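Side-chain contacts in D-alanyl-D-alanine carboxypeptidase (Vibrio cholerae, PDB 5TR7), which probably trims the terminal D-alanine from cell-wall peptide precursors, as a serine carboxypeptidase of the S11 penicillin-binding protein family: residues A34-M39 with G209-S214; S98-C103 with H139-P144. All coordinates share one frame; numbering follows the deposited sequence.

Contact 1: residues A34-M39 with G209-S214; sequences ASLTKM and GYNLVS
Leu36 and Met39 rest on Val213 of the antiparallel sheet, joining the start of the SxxK helix to the strand 209-218 in the penicillin-recognising fold that this carboxypeptidase shares with beta-lactamases. The carbonyl O of Ala34 takes two donors from one residue, the backbone N of Thr37 and its hydroxyl, so the turn leading into the helix is tied twice. Ser35, the predicted acyl-ester nucleophile, does not touch the strand; its OG receives a hydrogen bond from Lys38 NZ at 2.8 Å. Leu36 turns toward the sheet, with CG anti to its carbonyl carbon (chi1 -64°) and the chain extended beyond it. CD1 thereby reaches two strand residues at once, lying 4.0 Å from Asn211 CB and 4.0 Å from Val213 CG2, and CD2 also touches the valine. Thr37 and Lys38 make no contact with the strand. One helical turn on from Leu36, Met39 bends at its last torsion (chi3 -59°), which folds CE back over the valine while SD lies near CB and CG1. Leu153, Leu156 and Leu160 of helix 150-163 also pack on Met39, making this a buried apolar layer between helices 37-50 and 150-163 and the sheet. Across to 34-39, Asn211 offers its CB, to Leu36; its amide is used within the sheet, OD1 accepting from Gly229 N and ND2 bonding Thr205 OG1. No hydrogen bond joins the two segments, which meet through side-chain packing next to the predicted catalytic Ser35 and Lys38. Its shortest approach, 3.6 Å, runs from Met39 CE to Val213 CG2.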
loop_
_atom_site.group_PDB
_atom_site.type_symbol
_atom_site.label_atom_id
_atom_site.label_comp_id
_atom_site.label_asym_id
_atom_site.label_seq_id
_atom_site.Cartn_x
_atom_site.Cartn_y
_atom_site.Cartn_z
ATOM N N ALA A 34 -9.240 -1.257 -1.976
ATOM C CA ALA A 34 -9.231 -2.024 -0.756
ATOM C C ALA A 34 -7.983 -1.738 0.046
ATOM O O ALA A 34 -7.559 -0.602 0.189
ATOM C CB ALA A 34 -9.404 -3.523 -1.049
ATOM N N SER A 35 -7.327 -2.782 0.481
ATOM C CA SER A 35 -6.203 -2.614 1.383
ATOM C C SER A 35 -5.021 -1.830 0.742
ATOM O O SER A 35 -4.096 -1.398 1.444
ATOM C CB SER A 35 -5.872 -3.985 1.921
ATOM O OG SER A 35 -5.014 -3.939 2.992
ATOM N N LEU A 36 -5.066 -1.586 -0.569
ATOM C CA LEU A 36 -3.987 -0.817 -1.181
ATOM C C LEU A 36 -4.145 0.643 -0.736
ATOM O O LEU A 36 -3.190 1.416 -0.813
ATOM C CB LEU A 36 -3.991 -0.924 -2.710
ATOM C CG LEU A 36 -3.737 -2.299 -3.237
ATOM C CD1 LEU A 36 -3.881 -2.164 -4.724
ATOM C CD2 LEU A 36 -2.347 -2.859 -2.833
ATOM N N THR A 37 -5.343 0.977 -0.240
ATOM C CA THR A 37 -5.600 2.299 0.349
ATOM C C THR A 37 -4.571 2.610 1.469
ATOM O O THR A 37 -4.251 3.759 1.739
ATOM C CB THR A 37 -7.017 2.303 0.978
ATOM O OG1 THR A 37 -7.986 2.145 -0.054
ATOM C CG2 THR A 37 -7.317 3.590 1.715
ATOM N N LYS A 38 -4.022 1.556 2.064
ATOM C CA LYS A 38 -3.031 1.707 3.138
ATOM C C LYS A 38 -1.774 2.359 2.664
ATOM O O LYS A 38 -1.045 2.981 3.461
ATOM C CB LYS A 38 -2.767 0.425 3.855
ATOM C CG LYS A 38 -4.029 -0.144 4.534
ATOM C CD LYS A 38 -3.770 -1.410 5.351
ATOM C CE LYS A 38 -5.020 -1.891 6.087
ATOM N NZ LYS A 38 -5.995 -2.530 5.190
ATOM N N MET A 39 -1.498 2.265 1.366
ATOM C CA MET A 39 -0.341 2.993 0.837
ATOM C C MET A 39 -0.553 4.498 0.998
ATOM O O MET A 39 0.411 5.256 1.301
ATOM C CB MET A 39 -0.124 2.694 -0.644
ATOM C CG MET A 39 0.402 1.262 -0.914
ATOM S SD MET A 39 0.906 1.074 -2.592
ATOM C CE MET A 39 -0.471 1.421 -3.610
ATOM N N GLY A 209 -10.460 -9.755 -7.357
ATOM C CA GLY A 209 -9.374 -10.690 -7.014
ATOM C C GLY A 209 -8.228 -10.117 -6.237
ATOM O O GLY A 209 -8.383 -9.101 -5.588
ATOM N N TYR A 210 -7.085 -10.778 -6.299
ATOM C CA TYR A 210 -5.896 -10.365 -5.608
ATOM C C TYR A 210 -5.107 -9.332 -6.351
ATOM O O TYR A 210 -4.885 -9.433 -7.569
ATOM C CB TYR A 210 -4.984 -11.539 -5.293
ATOM C CG TYR A 210 -5.603 -12.522 -4.346
ATOM C CD1 TYR A 210 -5.430 -12.380 -2.972
ATOM C CD2 TYR A 210 -6.281 -13.619 -4.794
ATOM C CE1 TYR A 210 -5.935 -13.301 -2.075
ATOM C CE2 TYR A 210 -6.798 -14.551 -3.905
ATOM C CZ TYR A 210 -6.618 -14.385 -2.558
ATOM O OH TYR A 210 -7.144 -15.294 -1.718
ATOM N N ASN A 211 -4.611 -8.365 -5.568
ATOM C CA ASN A 211 -3.843 -7.292 -6.089
ATOM C C ASN A 211 -2.439 -7.197 -5.517
ATOM O O ASN A 211 -2.224 -7.495 -4.368
ATOM C CB ASN A 211 -4.550 -6.024 -5.668
ATOM C CG ASN A 211 -6.006 -6.028 -6.037
ATOM O OD1 ASN A 211 -6.395 -6.527 -7.095
ATOM N ND2 ASN A 211 -6.821 -5.468 -5.154
ATOM N N LEU A 212 -1.522 -6.621 -6.304
ATOM C CA LEU A 212 -0.219 -6.292 -5.829
ATOM C C LEU A 212 0.347 -5.044 -6.466
ATOM O O LEU A 212 0.306 -4.899 -7.676
ATOM C CB LEU A 212 0.750 -7.439 -6.132
ATOM C CG LEU A 212 2.196 -7.197 -5.656
ATOM C CD1 LEU A 212 2.315 -6.873 -4.170
ATOM C CD2 LEU A 212 3.013 -8.457 -5.944
ATOM N N VAL A 213 0.902 -4.164 -5.653
ATOM C CA VAL A 213 1.673 -3.007 -6.137
ATOM C C VAL A 213 3.101 -3.400 -5.795
ATOM O O VAL A 213 3.409 -3.538 -4.627
ATOM C CB VAL A 213 1.309 -1.689 -5.484
ATOM C CG1 VAL A 213 2.149 -0.566 -6.042
ATOM C CG2 VAL A 213 -0.089 -1.375 -5.820
ATOM N N SER A 214 3.966 -3.577 -6.791
ATOM C CA SER A 214 5.327 -3.971 -6.518
ATOM C C SER A 214 6.335 -2.995 -7.085
ATOM O O SER A 214 5.979 -2.213 -7.922
ATOM C CB SER A 214 5.590 -5.369 -7.112
ATOM O OG SER A 214 5.315 -5.369 -8.513
#

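Contact 2: residues S98-C103 with H139-P144; sequences SGNDAC and HGLDDP
Asn100 and Cys103 lie against His139 where the SxN motif, Ser98-Gly99-Asn100, opens helix 100-111 in the mainly helical part of the penicillin-binding fold. Gly99 is the N-cap, and the predicted active-site Ser98 precedes it with positive phi. The Asn100 side chain leaves beside its backbone N, CG anti to the carbonyl carbon, and its two amide ends meet different neighbours. OD1 passes 3.6 Å from His139 CB and accepts a hydrogen bond from Lys38 NZ, whereas ND2 lies among the methyls of Leu141, with CD2 at 3.9 Å. The side chains of Asn100 and His139 cross at about a right angle, while the amide and imidazole planes are turned 40° apart. Cys103, one turn further on, brings CB to 3.9 Å from His139 CB. The histidine thus meets the helix chiefly through its CB. Its CG sits between the backbone N and the carbonyl carbon (chi1 44°), which directs the ring back over its own loop. There ND1 accepts a nearly straight bond (169°) from the backbone N of Leu141, which lies close to the ring plane and 3.2 Å from ND1.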
loop_
_atom_site.group_PDB
_atom_site.type_symbol
_atom_site.label_atom_id
_atom_site.label_comp_id
_atom_site.label_asym_id
_atom_site.label_seq_id
_atom_site.Cartn_x
_atom_site.Cartn_y
_atom_site.Cartn_z
ATOM N N SER A 98 -0.904 -5.061 7.586
ATOM C CA SER A 98 -2.119 -4.612 6.905
ATOM C C SER A 98 -3.244 -4.504 7.935
ATOM O O SER A 98 -4.409 -4.806 7.662
ATOM C CB SER A 98 -2.467 -5.635 5.769
ATOM O OG SER A 98 -3.233 -4.987 4.792
ATOM N N GLY A 99 -2.917 -4.037 9.126
ATOM C CA GLY A 99 -3.925 -3.973 10.195
ATOM C C GLY A 99 -4.862 -2.771 10.103
ATOM O O GLY A 99 -4.416 -1.644 10.143
ATOM N N ASN A 100 -6.148 -3.011 9.921
ATOM C CA ASN A 100 -7.121 -1.936 9.832
ATOM C C ASN A 100 -7.248 -1.108 11.112
ATOM O O ASN A 100 -7.537 0.101 11.049
ATOM C CB ASN A 100 -8.503 -2.502 9.524
ATOM C CG ASN A 100 -8.614 -3.127 8.169
ATOM O OD1 ASN A 100 -7.833 -2.881 7.284
ATOM N ND2 ASN A 100 -9.603 -3.948 8.018
ATOM N N ASP A 101 -7.129 -1.802 12.265
ATOM C CA ASP A 101 -7.176 -1.165 13.579
ATOM C C ASP A 101 -6.072 -0.097 13.693
ATOM O O ASP A 101 -6.329 1.096 14.057
ATOM C CB ASP A 101 -7.185 -2.200 14.729
ATOM C CG ASP A 101 -6.002 -3.245 14.664
ATOM O OD1 ASP A 101 -5.328 -3.323 13.609
ATOM O OD2 ASP A 101 -5.769 -3.998 15.675
ATOM N N ALA A 102 -4.860 -0.481 13.299
ATOM C CA ALA A 102 -3.725 0.440 13.367
ATOM C C ALA A 102 -3.918 1.650 12.433
ATOM O O ALA A 102 -3.405 2.728 12.719
ATOM C CB ALA A 102 -2.436 -0.264 13.004
ATOM N N CYS A 103 -4.621 1.439 11.314
ATOM C CA CYS A 103 -4.900 2.539 10.371
ATOM C C CYS A 103 -5.724 3.604 11.031
ATOM O O CYS A 103 -5.375 4.792 10.995
ATOM C CB CYS A 103 -5.637 2.081 9.119
ATOM S SG CYS A 103 -4.637 1.127 7.980
ATOM N N HIS A 139 -8.428 2.833 5.746
ATOM C CA HIS A 139 -8.010 1.412 5.617
ATOM C C HIS A 139 -8.395 0.677 4.351
ATOM O O HIS A 139 -7.739 -0.332 4.042
ATOM C CB HIS A 139 -8.487 0.626 6.837
ATOM C CG HIS A 139 -9.888 0.959 7.206
ATOM N ND1 HIS A 139 -10.955 0.530 6.469
ATOM C CD2 HIS A 139 -10.401 1.712 8.203
ATOM C CE1 HIS A 139 -12.078 0.973 7.005
ATOM N NE2 HIS A 139 -11.769 1.687 8.072
ATOM N N GLY A 140 -9.415 1.143 3.627
ATOM C CA GLY A 140 -9.842 0.492 2.408
ATOM C C GLY A 140 -11.143 -0.326 2.405
ATOM O O GLY A 140 -11.568 -0.779 1.370
ATOM N N LEU A 141 -11.821 -0.486 3.523
ATOM C CA LEU A 141 -13.049 -1.310 3.485
ATOM C C LEU A 141 -14.024 -0.610 2.588
ATOM O O LEU A 141 -14.085 0.610 2.587
ATOM C CB LEU A 141 -13.613 -1.533 4.888
ATOM C CG LEU A 141 -12.676 -2.351 5.819
ATOM C CD1 LEU A 141 -13.270 -2.439 7.229
ATOM C CD2 LEU A 141 -12.382 -3.756 5.264
ATOM N N ASP A 142 -14.727 -1.380 1.746
ATOM C CA ASP A 142 -15.686 -0.871 0.770
ATOM C C ASP A 142 -16.644 0.248 0.967
ATOM O O ASP A 142 -17.382 0.270 1.921
ATOM C CB ASP A 142 -16.835 -1.881 0.578
ATOM C CG ASP A 142 -16.672 -2.731 -0.614
ATOM O OD1 ASP A 142 -15.526 -3.035 -1.021
ATOM O OD2 ASP A 142 -17.737 -3.094 -1.125
ATOM N N ASP A 143 -16.739 1.043 -0.078
ATOM C CA ASP A 143 -17.573 2.222 -0.062
ATOM C C ASP A 143 -17.776 2.619 -1.510
ATOM O O ASP A 143 -16.840 2.551 -2.288
ATOM C CB ASP A 143 -16.929 3.350 0.718
ATOM C CG ASP A 143 -17.846 4.553 0.855
ATOM O OD1 ASP A 143 -18.366 5.061 -0.163
ATOM O OD2 ASP A 143 -17.998 5.046 1.996
ATOM N N PRO A 144 -19.015 2.991 -1.897
ATOM C CA PRO A 144 -19.217 3.422 -3.271
ATOM C C PRO A 144 -18.239 4.521 -3.713
ATOM O O PRO A 144 -17.787 4.499 -4.857
ATOM C CB PRO A 144 -20.651 3.987 -3.259
ATOM C CG PRO A 144 -21.324 3.296 -2.140
ATOM C CD PRO A 144 -20.281 2.831 -1.163
#

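In the fold
From the N terminus, the chain first reaches 34-39, at the start of helix 37-50, and finds its partner only at strand 209-218, so contact 1 closes a loop of 169 residues. Contact 2 is nested within it: 98-103 leads into helix 100-111, and after helix 114-127 the chain returns at 139-144, closing a loop of 35 residues. Contact 1 ties helix to sheet, while contact 2 joins a helix start to a loop within the helical part. Their centres are about 11 Å apart, and they meet at Lys38, whose NZ also bonds the backbone O of His139, beside the close pair Ser35 OG and Ser98 OG, 2.7 Å apart.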